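Local coordinates for protein diphosphomevalonate decarboxylase, putative (Trypanosoma brucei, PDB 2HKE) that probably catalyses the ATP-dependent decarboxylation of (R)-5-diphosphomevalonate to isopentenyl diphosphate in the mevalonate pathway, at residues Thr7-Ile12 / Pro45-Thr50; Val101-Phe106 / Glu375-Pro380. The protein carries 1 engineered substitution. All blocks are in the same frame, centred on the assembly; numbering follows the deposited sequence.

Contact 1: residues Thr7-Ile12 / Pro45-Thr50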
loop_
_atom_site.group_PDB
_atom_site.type_symbol
_atom_site.label_atom_id
_atom_site.label_comp_id
_atom_site.label_asym_id
_atom_site.label_seq_id
_atom_site.Cartn_x
_atom_site.Cartn_y
_atom_site.Cartn_z
ATOM N N THR A 7 -19.608 8.803 -3.894
ATOM C CA THR A 7 -18.223 9.061 -4.290
ATOM C C THR A 7 -17.317 8.948 -3.078
ATOM O O THR A 7 -17.600 9.494 -2.005
ATOM C CB THR A 7 -18.045 10.476 -4.948
ATOM O OG1 THR A 7 -18.895 10.559 -6.080
ATOM C CG2 THR A 7 -16.586 10.674 -5.412
ATOM N N VAL A 8 -16.213 8.228 -3.260
ATOM C CA VAL A 8 -15.273 7.920 -2.171
ATOM C C VAL A 8 -13.878 8.121 -2.698
ATOM O O VAL A 8 -13.608 7.812 -3.859
ATOM C CB VAL A 8 -15.380 6.420 -1.753
ATOM C CG1 VAL A 8 -14.270 6.031 -0.791
ATOM C CG2 VAL A 8 -16.755 6.145 -1.142
ATOM N N GLU A 9 -12.993 8.611 -1.838
ATOM C CA GLU A 9 -11.581 8.600 -2.104
ATOM C C GLU A 9 -10.920 7.662 -1.092
ATOM O O GLU A 9 -11.273 7.653 0.085
ATOM C CB GLU A 9 -11.001 9.999 -2.005
ATOM C CG GLU A 9 -11.350 10.864 -3.257
ATOM C CD GLU A 9 -10.697 12.248 -3.234
ATOM O OE1 GLU A 9 -10.300 12.701 -2.123
ATOM O OE2 GLU A 9 -10.587 12.866 -4.341
ATOM N N ALA A 10 -9.982 6.857 -1.578
ATOM C CA ALA A 10 -9.189 6.017 -0.689
ATOM C C ALA A 10 -7.690 6.205 -0.920
ATOM O O ALA A 10 -7.232 6.366 -2.065
ATOM C CB ALA A 10 -9.584 4.553 -0.849
ATOM N N PRO A 11 -6.891 6.070 0.151
ATOM C CA PRO A 11 -5.431 6.184 0.066
ATOM C C PRO A 11 -4.746 4.841 -0.200
ATOM O O PRO A 11 -5.346 3.784 0.042
ATOM C CB PRO A 11 -5.084 6.599 1.476
ATOM C CG PRO A 11 -6.008 5.767 2.318
ATOM C CD PRO A 11 -7.324 5.769 1.528
ATOM N N ILE A 12 -3.477 4.872 -0.608
ATOM C CA ILE A 12 -2.699 3.618 -0.581
ATOM C C ILE A 12 -2.238 3.307 0.835
ATOM O O ILE A 12 -2.357 4.113 1.735
ATOM C CB ILE A 12 -1.491 3.666 -1.562
ATOM C CG1 ILE A 12 -0.547 4.813 -1.246
ATOM C CG2 ILE A 12 -1.993 3.761 -3.014
ATOM C CD1 ILE A 12 0.726 4.757 -2.054
ATOM N N PRO A 45 -1.114 14.208 -1.714
ATOM C CA PRO A 45 -1.819 14.672 -2.914
ATOM C C PRO A 45 -2.460 13.596 -3.771
ATOM O O PRO A 45 -3.364 13.928 -4.528
ATOM C CB PRO A 45 -0.721 15.401 -3.705
ATOM C CG PRO A 45 0.560 14.651 -3.288
ATOM C CD PRO A 45 0.353 14.168 -1.903
ATOM N N PHE A 46 -2.021 12.328 -3.638
ATOM C CA PHE A 46 -2.456 11.251 -4.527
ATOM C C PHE A 46 -3.423 10.269 -3.843
ATOM O O PHE A 46 -3.199 9.859 -2.703
ATOM C CB PHE A 46 -1.259 10.471 -5.071
ATOM C CG PHE A 46 -0.209 11.350 -5.710
ATOM C CD1 PHE A 46 -0.561 12.290 -6.658
ATOM C CD2 PHE A 46 1.112 11.268 -5.313
ATOM C CE1 PHE A 46 0.404 13.122 -7.219
ATOM C CE2 PHE A 46 2.067 12.077 -5.871
ATOM C CZ PHE A 46 1.730 12.975 -6.825
ATOM N N ARG A 47 -4.433 9.858 -4.602
ATOM C CA ARG A 47 -5.492 8.982 -4.101
ATOM C C ARG A 47 -6.243 8.347 -5.269
ATOM O O ARG A 47 -6.108 8.789 -6.434
ATOM C CB ARG A 47 -6.447 9.762 -3.186
ATOM C CG ARG A 47 -7.439 10.689 -3.894
ATOM C CD ARG A 47 -6.792 11.852 -4.643
ATOM N NE ARG A 47 -7.749 12.600 -5.491
ATOM C CZ ARG A 47 -8.171 12.255 -6.720
ATOM N NH1 ARG A 47 -7.789 11.133 -7.318
ATOM N NH2 ARG A 47 -9.027 13.045 -7.356
ATOM N N SER A 48 -7.045 7.317 -4.977
ATOM C CA SER A 48 -8.019 6.824 -5.936
ATOM C C SER A 48 -9.385 7.354 -5.562
ATOM O O SER A 48 -9.683 7.592 -4.399
ATOM C CB SER A 48 -8.099 5.309 -6.037
ATOM O OG SER A 48 -6.826 4.771 -6.267
ATOM N N LYS A 49 -10.210 7.505 -6.579
ATOM C CA LYS A 49 -11.538 8.026 -6.416
ATOM C C LYS A 49 -12.465 7.152 -7.242
ATOM O O LYS A 49 -12.144 6.817 -8.389
ATOM C CB LYS A 49 -11.551 9.457 -6.904
ATOM C CG LYS A 49 -12.916 10.128 -6.904
ATOM C CD LYS A 49 -12.660 11.659 -6.980
ATOM C CE LYS A 49 -13.836 12.435 -7.345
ATOM N NZ LYS A 49 -13.411 13.870 -7.617
ATOM N N THR A 50 -13.595 6.761 -6.627
ATOM C CA THR A 50 -14.681 6.036 -7.315
ATOM C C THR A 50 -16.029 6.682 -7.037
ATOM O O THR A 50 -16.328 7.038 -5.907
ATOM C CB THR A 50 -14.788 4.559 -6.867
ATOM O OG1 THR A 50 -13.608 3.856 -7.221
ATOM C CG2 THR A 50 -15.995 3.830 -7.455
HETATM O O HOH W 1 -12.440 15.026 -5.527
HETATM O O HOH W 2 -2.737 7.647 -1.030
#
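CG of Pro45, which follows a cis peptide bond, sits 3.8 Å above the plane of the Phe46 ring and over its centre, while the ring of Phe326 meets Phe46 at about 50°. The carboxylate of Glu9 and the guanidinium of Arg47, the other flat pair, are turned 57° apart and approach obliquely. Glu9 OE2 forms a salt bridge to Arg47 NE at 3.1 Å. Glu9 extends from a CG anti to its carbonyl carbon, whereas Arg47 starts from the crowded position between backbone N and carbonyl carbon and bends at chi2 (-65°), so that its CG lies against the carboxylate carbon. The extended Lys49 brings NZ close to the Glu9 carboxylate without reaching it; a water accepts from Lys49 NZ at 2.6 Å and donates to Glu9 OE2, so OE2 is gripped by both a charge and a water. Farther along, Lys49 CE packs on Thr7 CG2 at 3.8 Å. Beneath these side chains, strands 7-10 and 48-50 run antiparallel in the mixed sheet of the N-terminal domain, whose S5-type fold belongs to the GHMP kinase superfamily. Two hydrogen-bonded pairs, Val8 with Thr50 and Ala10 with Ser48, flank the non-hydrogen-bonded pair of Glu9 and Lys49. Val8 N donates to Thr50 O at 2.9 Å, nearly along the C=O axis. Val8, Ala10 and Thr50 turn to the other face, against helix 114-130; Ser48 OG is hydrogen-bonded there to Ser117, and Thr50 OG1 to Ser102. Past the last backbone bond, Ser48 N to Ala10 O, a second water bridges Ile12 N and Phe46 O.

Contact 2: residues Val101-Phe106 / Glu375-Pro380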
loop_
_atom_site.group_PDB
_atom_site.type_symbol
_atom_site.label_atom_id
_atom_site.label_comp_id
_atom_site.label_asym_id
_atom_site.label_seq_id
_atom_site.Cartn_x
_atom_site.Cartn_y
_atom_site.Cartn_z
ATOM N N VAL A 101 -17.435 4.252 -11.867
ATOM C CA VAL A 101 -16.471 5.086 -12.576
ATOM C C VAL A 101 -15.333 5.328 -11.615
ATOM O O VAL A 101 -15.549 5.845 -10.517
ATOM C CB VAL A 101 -17.121 6.427 -13.009
ATOM C CG1 VAL A 101 -16.082 7.364 -13.623
ATOM C CG2 VAL A 101 -18.309 6.178 -13.948
ATOM N N SER A 102 -14.133 4.892 -11.998
ATOM C CA SER A 102 -13.012 4.914 -11.097
ATOM C C SER A 102 -11.838 5.630 -11.747
ATOM O O SER A 102 -11.593 5.453 -12.943
ATOM C CB SER A 102 -12.613 3.493 -10.754
ATOM O OG SER A 102 -13.674 2.893 -10.065
ATOM N N GLU A 103 -11.122 6.428 -10.972
ATOM C CA GLU A 103 -9.843 6.958 -11.455
ATOM C C GLU A 103 -8.840 7.136 -10.320
ATOM O O GLU A 103 -9.169 6.965 -9.138
ATOM C CB GLU A 103 -10.078 8.306 -12.131
ATOM C CG GLU A 103 -10.338 9.397 -11.147
ATOM C CD GLU A 103 -10.764 10.709 -11.782
ATOM O OE1 GLU A 103 -11.328 10.698 -12.915
ATOM O OE2 GLU A 103 -10.570 11.741 -11.110
ATOM N N ASN A 104 -7.623 7.544 -10.670
ATOM C CA ASN A 104 -6.661 7.971 -9.659
ATOM C C ASN A 104 -5.745 9.008 -10.270
ATOM O O ASN A 104 -5.706 9.130 -11.486
ATOM C CB ASN A 104 -5.871 6.769 -9.101
ATOM C CG ASN A 104 -4.763 6.309 -10.031
ATOM O OD1 ASN A 104 -3.771 7.000 -10.185
ATOM N ND2 ASN A 104 -4.936 5.152 -10.643
ATOM N N ASN A 105 -5.045 9.751 -9.432
ATOM C CA ASN A 105 -4.141 10.813 -9.901
ATOM C C ASN A 105 -2.671 10.521 -9.577
ATOM O O ASN A 105 -1.865 11.429 -9.482
ATOM C CB ASN A 105 -4.558 12.154 -9.321
ATOM C CG ASN A 105 -4.385 12.235 -7.817
ATOM O OD1 ASN A 105 -4.273 11.208 -7.112
ATOM N ND2 ASN A 105 -4.329 13.463 -7.303
ATOM N N PHE A 106 -2.322 9.258 -9.402
ATOM C CA PHE A 106 -0.934 8.923 -9.147
ATOM C C PHE A 106 -0.193 9.161 -10.443
ATOM O O PHE A 106 -0.696 8.814 -11.527
ATOM C CB PHE A 106 -0.756 7.478 -8.705
ATOM C CG PHE A 106 -1.151 7.245 -7.274
ATOM C CD1 PHE A 106 -2.425 6.843 -6.955
ATOM C CD2 PHE A 106 -0.234 7.450 -6.253
ATOM C CE1 PHE A 106 -2.807 6.653 -5.614
ATOM C CE2 PHE A 106 -0.583 7.246 -4.917
ATOM C CZ PHE A 106 -1.882 6.864 -4.602
ATOM N N GLU A 375 -18.269 16.411 -6.312
ATOM C CA GLU A 375 -16.993 15.796 -6.652
ATOM C C GLU A 375 -17.153 14.506 -7.436
ATOM O O GLU A 375 -16.168 13.844 -7.736
ATOM C CB GLU A 375 -16.221 15.488 -5.374
ATOM C CG GLU A 375 -16.119 16.667 -4.442
ATOM C CD GLU A 375 -14.813 16.688 -3.660
ATOM O OE1 GLU A 375 -13.718 16.710 -4.295
ATOM O OE2 GLU A 375 -14.884 16.718 -2.406
ATOM N N SER A 376 -18.386 14.164 -7.777
ATOM C CA SER A 376 -18.670 12.938 -8.467
ATOM C C SER A 376 -18.021 12.879 -9.834
ATOM O O SER A 376 -17.880 13.891 -10.503
ATOM C CB SER A 376 -20.168 12.765 -8.601
ATOM O OG SER A 376 -20.469 11.585 -9.305
ATOM N N LEU A 377 -17.638 11.679 -10.242
ATOM C CA LEU A 377 -17.089 11.420 -11.570
ATOM C C LEU A 377 -18.210 11.097 -12.528
ATOM O O LEU A 377 -17.963 10.795 -13.701
ATOM C CB LEU A 377 -16.134 10.222 -11.528
ATOM C CG LEU A 377 -15.012 10.321 -10.505
ATOM C CD1 LEU A 377 -14.128 9.073 -10.516
ATOM C CD2 LEU A 377 -14.192 11.558 -10.787
ATOM N N ILE A 378 -19.425 11.086 -11.993
ATOM C CA ILE A 378 -20.631 10.762 -12.740
ATOM C C ILE A 378 -21.444 12.062 -12.782
ATOM O O ILE A 378 -21.885 12.554 -11.730
ATOM C CB ILE A 378 -21.437 9.611 -12.053
ATOM C CG1 ILE A 378 -20.652 8.292 -12.101
ATOM C CG2 ILE A 378 -22.803 9.420 -12.700
ATOM C CD1 ILE A 378 -21.269 7.169 -11.323
ATOM N N PRO A 379 -21.621 12.629 -13.985
ATOM C CA PRO A 379 -22.366 13.881 -14.116
ATOM C C PRO A 379 -23.874 13.656 -14.025
ATOM O O PRO A 379 -24.366 12.578 -14.386
ATOM C CB PRO A 379 -22.009 14.346 -15.530
ATOM C CG PRO A 379 -21.871 13.072 -16.290
ATOM C CD PRO A 379 -21.170 12.130 -15.303
ATOM N N PRO A 380 -24.617 14.690 -13.593
ATOM C CA PRO A 380 -26.078 14.598 -13.616
ATOM C C PRO A 380 -26.576 14.578 -15.065
ATOM O O PRO A 380 -25.795 14.886 -15.988
ATOM C CB PRO A 380 -26.522 15.884 -12.908
ATOM C CG PRO A 380 -25.403 16.849 -13.156
ATOM C CD PRO A 380 -24.151 16.010 -13.120
#
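A leucine fork against a carboxylate is the odd element of this contact: both methyls of Leu377 lie along the end of Glu103, with Leu377 CD2 3.6 Å from Glu103 OE2 and Leu377 CD1 3.9 Å from Glu103 CG. Glu103 starts from the crowded position between its backbone N and carbonyl carbon (chi1 75°) and then runs extended, crossing the leucine obliquely. CD1 of Leu377 also settles on the backbone, 3.5 Å from Val101 O. Beside it, the two branches of Val101 divide the tail between them: Val101 CG1 touches Leu377 CB at 3.5 Å, and Val101 CG2 meets Ile378 CG1 at 3.7 Å. The two segments are thus joined by van der Waals packing alone, and the polar fastening of the tail comes from its neighbours. The backbone N of Leu377 is hydrogen-bonded to the hydroxyl of Ser51, on strand 48-55, and the leucine side chain also leans on Lys49 of that strand. Ser102, between the two contact residues of its strand, turns its hydroxyl to Thr50 and packs on Met122 of helix 114-130, so the tail and that helix cover opposite faces of the sheet. Within the tail, Ile378 N donates to Ser376 OG at 2.9 Å, closing an ST turn in the irregular C-terminal tail that lies over the sheet of an S5-type domain.

How the contacts relate
From the N terminus, strand 5-15 is met first; contact 1 brings the chain back to it 33 residues later, after strand 36-40, which also pairs with strand 5-15. Contact 2 opens only after contact 1 has closed, so the two are in series, and its long loop of 268 residues holds the second, five-stranded sheet before the C-terminal tail returns to the N-terminal domain. Strands 48-55 and 97-104 are antiparallel neighbours, and Glu103 N probably donates to Lys49 O at 2.8 Å, tying the contacts together. Asn105 reinforces the join, its OD1 bonding Arg47 N and its ND2 Pro45 O. Both chain ends thus meet on one sheet.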